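Local coordinates for giding protein-mglB (Thermus thermophilus, PDB 1J3W) that probably serves as a guanine-nucleotide exchange factor and molecular adaptor in gliding motility, at residues Y95-L107 with V118-A130. Residues are numbered along the deposited sequence; the frame is centred on the assembly and turned at random.
Sequences YVDEAGEHALLVL and VKLHGKRASEALA
OD2 of D97 is gripped by two residues of one helix turn: K123 NZ lies 2.8 Å from D97 OD2, completing a salt bridge, and S126 OG lies 2.6 Å from D97 OD2. The ammonium comes in on the syn side of OD2, 27° out of the carboxylate plane, and reaches OD1 only weakly. Lysine suits this solvent-facing position because its long chain, bent at chi2 and chi3, brings the ammonium back to the carboxylate. With OG between its backbone N and carbonyl carbon (chi1 64°), S126 is within hydrogen-bonding range of both D97 OD2 and K123 O. A water bridges S126 OG and E98 O, donating to each. An alanine in place of D97 would probably leave the K123 ammonium without its carboxylate mate here and S126 without one of its two possible acceptors.

These residues join the antiparallel hairpin of strands 93-98 and 103-109 to helix 115-135, which packs across one face of the Roadblock/LC7 sheet; helix 56-69 covers the other. G122 is what lets the helix come close: a CB there would clash with Y95 CE2, which sits 3.9 Å from G122 CA. The Y95 ring lies obliquely to this turn, and Y95 CB lies 3.8 Å from V118 CG1, while the Y95 hydroxyl bonds to E84 on the neighbouring strand.

Deeper in, branched leucines fill the space beneath the helix. L105 sends CD2 to A125 CB at 3.7 Å, and L105 CD1 meets L129 CD1 at 3.8 Å, the two side chains crossing almost perpendicularly. At the hairpin turn, G100 has backbone angles that by themselves call for glycine, since a CB would be jammed against the carbonyl O of A99; it would also come near A130 CA, whose own CB approaches G100 N to 3.4 Å.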
loop_
_atom_site.group_PDB
_atom_site.type_symbol
_atom_site.label_atom_id
_atom_site.label_comp_id
_atom_site.label_asym_id
_atom_site.label_seq_id
_atom_site.Cartn_x
_atom_site.Cartn_y
_atom_site.Cartn_z
ATOM N N TYR B 95 9.260 5.089 -14.364
ATOM C CA TYR B 95 10.535 5.107 -13.657
ATOM C C TYR B 95 10.394 6.105 -12.520
ATOM O O TYR B 95 9.993 7.249 -12.738
ATOM C CB TYR B 95 11.662 5.571 -14.583
ATOM C CG TYR B 95 12.994 5.768 -13.895
ATOM C CD1 TYR B 95 13.858 4.698 -13.690
ATOM C CD2 TYR B 95 13.385 7.029 -13.440
ATOM C CE1 TYR B 95 15.082 4.869 -13.053
ATOM C CE2 TYR B 95 14.612 7.212 -12.796
ATOM C CZ TYR B 95 15.452 6.127 -12.608
ATOM O OH TYR B 95 16.658 6.290 -11.958
ATOM N N VAL B 96 10.710 5.668 -11.307
ATOM C CA VAL B 96 10.644 6.535 -10.142
ATOM C C VAL B 96 11.953 6.412 -9.373
ATOM O O VAL B 96 12.436 5.305 -9.130
ATOM C CB VAL B 96 9.478 6.146 -9.212
ATOM C CG1 VAL B 96 9.424 7.087 -8.018
ATOM C CG2 VAL B 96 8.169 6.191 -9.979
ATOM N N ASP B 97 12.535 7.545 -8.997
ATOM C CA ASP B 97 13.781 7.525 -8.250
ATOM C C ASP B 97 13.754 8.641 -7.217
ATOM O O ASP B 97 13.192 9.709 -7.452
ATOM C CB ASP B 97 14.973 7.699 -9.201
ATOM C CG ASP B 97 16.311 7.402 -8.534
ATOM O OD1 ASP B 97 16.339 6.659 -7.528
ATOM O OD2 ASP B 97 17.340 7.899 -9.029
ATOM N N GLU B 98 14.340 8.377 -6.058
ATOM C CA GLU B 98 14.380 9.371 -5.002
ATOM C C GLU B 98 15.203 10.578 -5.410
ATOM O O GLU B 98 16.292 10.444 -5.977
ATOM C CB GLU B 98 14.974 8.771 -3.725
ATOM C CG GLU B 98 13.994 7.978 -2.890
ATOM C CD GLU B 98 14.594 7.528 -1.571
ATOM O OE1 GLU B 98 15.257 8.353 -0.909
ATOM O OE2 GLU B 98 14.396 6.357 -1.195
ATOM N N ALA B 99 14.669 11.760 -5.128
ATOM C CA ALA B 99 15.355 13.015 -5.414
ATOM C C ALA B 99 15.509 13.649 -4.039
ATOM O O ALA B 99 14.792 14.583 -3.682
ATOM C CB ALA B 99 14.506 13.896 -6.321
ATOM N N GLY B 100 16.445 13.117 -3.264
ATOM C CA GLY B 100 16.643 13.624 -1.924
ATOM C C GLY B 100 15.703 12.874 -1.003
ATOM O O GLY B 100 15.001 11.957 -1.429
ATOM N N GLU B 101 15.664 13.274 0.260
ATOM C CA GLU B 101 14.822 12.600 1.233
ATOM C C GLU B 101 13.329 12.893 1.156
ATOM O O GLU B 101 12.524 12.106 1.646
ATOM C CB GLU B 101 15.314 12.923 2.645
ATOM C CG GLU B 101 16.664 12.318 2.973
ATOM C CD GLU B 101 16.650 10.806 2.875
ATOM O OE1 GLU B 101 15.854 10.172 3.600
ATOM O OE2 GLU B 101 17.431 10.251 2.072
ATOM N N HIS B 102 12.947 14.002 0.532
ATOM C CA HIS B 102 11.533 14.352 0.494
ATOM C C HIS B 102 10.869 14.504 -0.864
ATOM O O HIS B 102 9.747 15.003 -0.941
ATOM C CB HIS B 102 11.307 15.639 1.290
ATOM C CG HIS B 102 11.897 15.607 2.665
ATOM N ND1 HIS B 102 13.188 16.009 2.930
ATOM C CD2 HIS B 102 11.382 15.189 3.845
ATOM C CE1 HIS B 102 13.444 15.841 4.215
ATOM N NE2 HIS B 102 12.365 15.344 4.793
ATOM N N ALA B 103 11.536 14.077 -1.929
ATOM C CA ALA B 103 10.940 14.202 -3.252
ATOM C C ALA B 103 11.241 12.995 -4.128
ATOM O O ALA B 103 12.123 12.195 -3.822
ATOM C CB ALA B 103 11.426 15.480 -3.930
ATOM N N LEU B 104 10.495 12.884 -5.221
ATOM C CA LEU B 104 10.638 11.774 -6.153
ATOM C C LEU B 104 10.611 12.262 -7.590
ATOM O O LEU B 104 9.809 13.130 -7.939
ATOM C CB LEU B 104 9.478 10.791 -5.978
ATOM C CG LEU B 104 9.279 10.125 -4.613
ATOM C CD1 LEU B 104 7.907 9.472 -4.543
ATOM C CD2 LEU B 104 10.372 9.102 -4.388
ATOM N N LEU B 105 11.491 11.702 -8.413
ATOM C CA LEU B 105 11.523 12.014 -9.837
ATOM C C LEU B 105 10.671 10.934 -10.492
ATOM O O LEU B 105 10.834 9.751 -10.193
ATOM C CB LEU B 105 12.939 11.919 -10.402
ATOM C CG LEU B 105 12.972 11.876 -11.939
ATOM C CD1 LEU B 105 12.524 13.218 -12.518
ATOM C CD2 LEU B 105 14.366 11.526 -12.405
ATOM N N VAL B 106 9.765 11.337 -11.371
ATOM C CA VAL B 106 8.893 10.396 -12.066
ATOM C C VAL B 106 9.014 10.585 -13.577
ATOM O O VAL B 106 8.911 11.702 -14.074
ATOM C CB VAL B 106 7.410 10.617 -11.683
ATOM C CG1 VAL B 106 6.526 9.611 -12.418
ATOM C CG2 VAL B 106 7.233 10.493 -10.167
ATOM N N LEU B 107 9.267 9.497 -14.299
ATOM C CA LEU B 107 9.339 9.556 -15.756
ATOM C C LEU B 107 8.353 8.542 -16.309
ATOM O O LEU B 107 8.355 7.380 -15.902
ATOM C CB LEU B 107 10.739 9.213 -16.273
ATOM C CG LEU B 107 11.891 10.140 -15.883
ATOM C CD1 LEU B 107 13.203 9.618 -16.465
ATOM C CD2 LEU B 107 11.612 11.547 -16.408
ATOM N N VAL B 118 16.636 5.863 -20.180
ATOM C CA VAL B 118 15.756 6.295 -19.106
ATOM C C VAL B 118 16.450 6.183 -17.750
ATOM O O VAL B 118 16.428 7.118 -16.950
ATOM C CB VAL B 118 14.454 5.449 -19.086
ATOM C CG1 VAL B 118 13.653 5.745 -17.827
ATOM C CG2 VAL B 118 13.616 5.760 -20.321
ATOM N N LYS B 119 17.082 5.044 -17.501
ATOM C CA LYS B 119 17.752 4.830 -16.226
ATOM C C LYS B 119 19.021 5.651 -16.060
ATOM O O LYS B 119 19.298 6.168 -14.972
ATOM C CB LYS B 119 18.048 3.345 -16.044
ATOM C CG LYS B 119 16.786 2.494 -16.121
ATOM C CD LYS B 119 17.008 1.089 -15.605
ATOM C CE LYS B 119 17.197 1.083 -14.099
ATOM N NZ LYS B 119 17.409 -0.297 -13.594
ATOM N N LEU B 120 19.788 5.777 -17.137
ATOM C CA LEU B 120 21.028 6.548 -17.102
ATOM C C LEU B 120 20.746 8.018 -16.806
ATOM O O LEU B 120 21.218 8.572 -15.813
ATOM C CB LEU B 120 21.755 6.430 -18.447
ATOM C CG LEU B 120 23.011 7.289 -18.628
ATOM C CD1 LEU B 120 24.049 6.870 -17.618
ATOM C CD2 LEU B 120 23.552 7.133 -20.043
ATOM N N HIS B 121 19.957 8.646 -17.667
ATOM C CA HIS B 121 19.649 10.057 -17.494
ATOM C C HIS B 121 18.656 10.307 -16.367
ATOM O O HIS B 121 18.632 11.391 -15.781
ATOM C CB HIS B 121 19.172 10.625 -18.830
ATOM C CG HIS B 121 20.211 10.535 -19.905
ATOM N ND1 HIS B 121 21.300 11.378 -19.956
ATOM C CD2 HIS B 121 20.374 9.649 -20.916
ATOM C CE1 HIS B 121 22.089 11.015 -20.952
ATOM N NE2 HIS B 121 21.550 9.967 -21.551
ATOM N N GLY B 122 17.843 9.299 -16.057
ATOM C CA GLY B 122 16.907 9.428 -14.958
ATOM C C GLY B 122 17.685 9.525 -13.654
ATOM O O GLY B 122 17.352 10.322 -12.785
ATOM N N LYS B 123 18.733 8.716 -13.516
ATOM C CA LYS B 123 19.556 8.748 -12.307
ATOM C C LYS B 123 20.272 10.097 -12.194
ATOM O O LYS B 123 20.365 10.681 -11.112
ATOM C CB LYS B 123 20.577 7.604 -12.333
ATOM C CG LYS B 123 21.528 7.588 -11.147
ATOM C CD LYS B 123 20.786 7.489 -9.821
ATOM C CE LYS B 123 20.056 6.162 -9.681
ATOM N NZ LYS B 123 19.339 6.069 -8.376
ATOM N N ARG B 124 20.783 10.598 -13.313
ATOM C CA ARG B 124 21.463 11.884 -13.281
ATOM C C ARG B 124 20.478 12.976 -12.881
ATOM O O ARG B 124 20.812 13.888 -12.122
ATOM C CB ARG B 124 22.070 12.201 -14.644
ATOM C CG ARG B 124 23.231 11.300 -15.017
ATOM C CD ARG B 124 23.749 11.619 -16.401
ATOM N NE ARG B 124 24.941 10.839 -16.710
ATOM C CZ ARG B 124 25.548 10.845 -17.892
ATOM N NH1 ARG B 124 25.073 11.592 -18.878
ATOM N NH2 ARG B 124 26.629 10.097 -18.088
ATOM N N ALA B 125 19.254 12.876 -13.381
ATOM C CA ALA B 125 18.244 13.872 -13.064
ATOM C C ALA B 125 17.866 13.849 -11.590
ATOM O O ALA B 125 17.747 14.901 -10.960
ATOM C CB ALA B 125 17.006 13.651 -13.920
ATOM N N SER B 126 17.679 12.656 -11.035
ATOM C CA SER B 126 17.290 12.568 -9.636
ATOM C C SER B 126 18.355 13.173 -8.730
ATOM O O SER B 126 18.027 13.831 -7.747
ATOM C CB SER B 126 17.000 11.115 -9.236
ATOM O OG SER B 126 18.155 10.305 -9.318
ATOM N N GLU B 127 19.626 12.965 -9.059
ATOM C CA GLU B 127 20.683 13.542 -8.236
ATOM C C GLU B 127 20.696 15.060 -8.357
ATOM O O GLU B 127 20.867 15.774 -7.365
ATOM C CB GLU B 127 22.058 13.015 -8.631
ATOM C CG GLU B 127 23.160 13.755 -7.890
ATOM C CD GLU B 127 24.542 13.357 -8.326
ATOM O OE1 GLU B 127 24.831 13.444 -9.538
ATOM O OE2 GLU B 127 25.341 12.965 -7.449
ATOM N N ALA B 128 20.528 15.557 -9.579
ATOM C CA ALA B 128 20.522 16.997 -9.800
ATOM C C ALA B 128 19.360 17.635 -9.048
ATOM O O ALA B 128 19.505 18.691 -8.436
ATOM C CB ALA B 128 20.412 17.298 -11.283
ATOM N N LEU B 129 18.203 16.982 -9.091
ATOM C CA LEU B 129 17.025 17.500 -8.417
ATOM C C LEU B 129 17.158 17.411 -6.903
ATOM O O LEU B 129 16.600 18.235 -6.182
ATOM C CB LEU B 129 15.779 16.748 -8.895
ATOM C CG LEU B 129 15.412 17.066 -10.348
ATOM C CD1 LEU B 129 14.505 15.985 -10.914
ATOM C CD2 LEU B 129 14.739 18.427 -10.415
ATOM N N ALA B 130 17.897 16.414 -6.428
ATOM C CA ALA B 130 18.109 16.252 -4.995
ATOM C C ALA B 130 18.852 17.481 -4.477
ATOM O O ALA B 130 18.518 18.021 -3.421
ATOM C CB ALA B 130 18.919 14.994 -4.720
HETATM O O HOH W 1 19.112 10.019 -6.496
#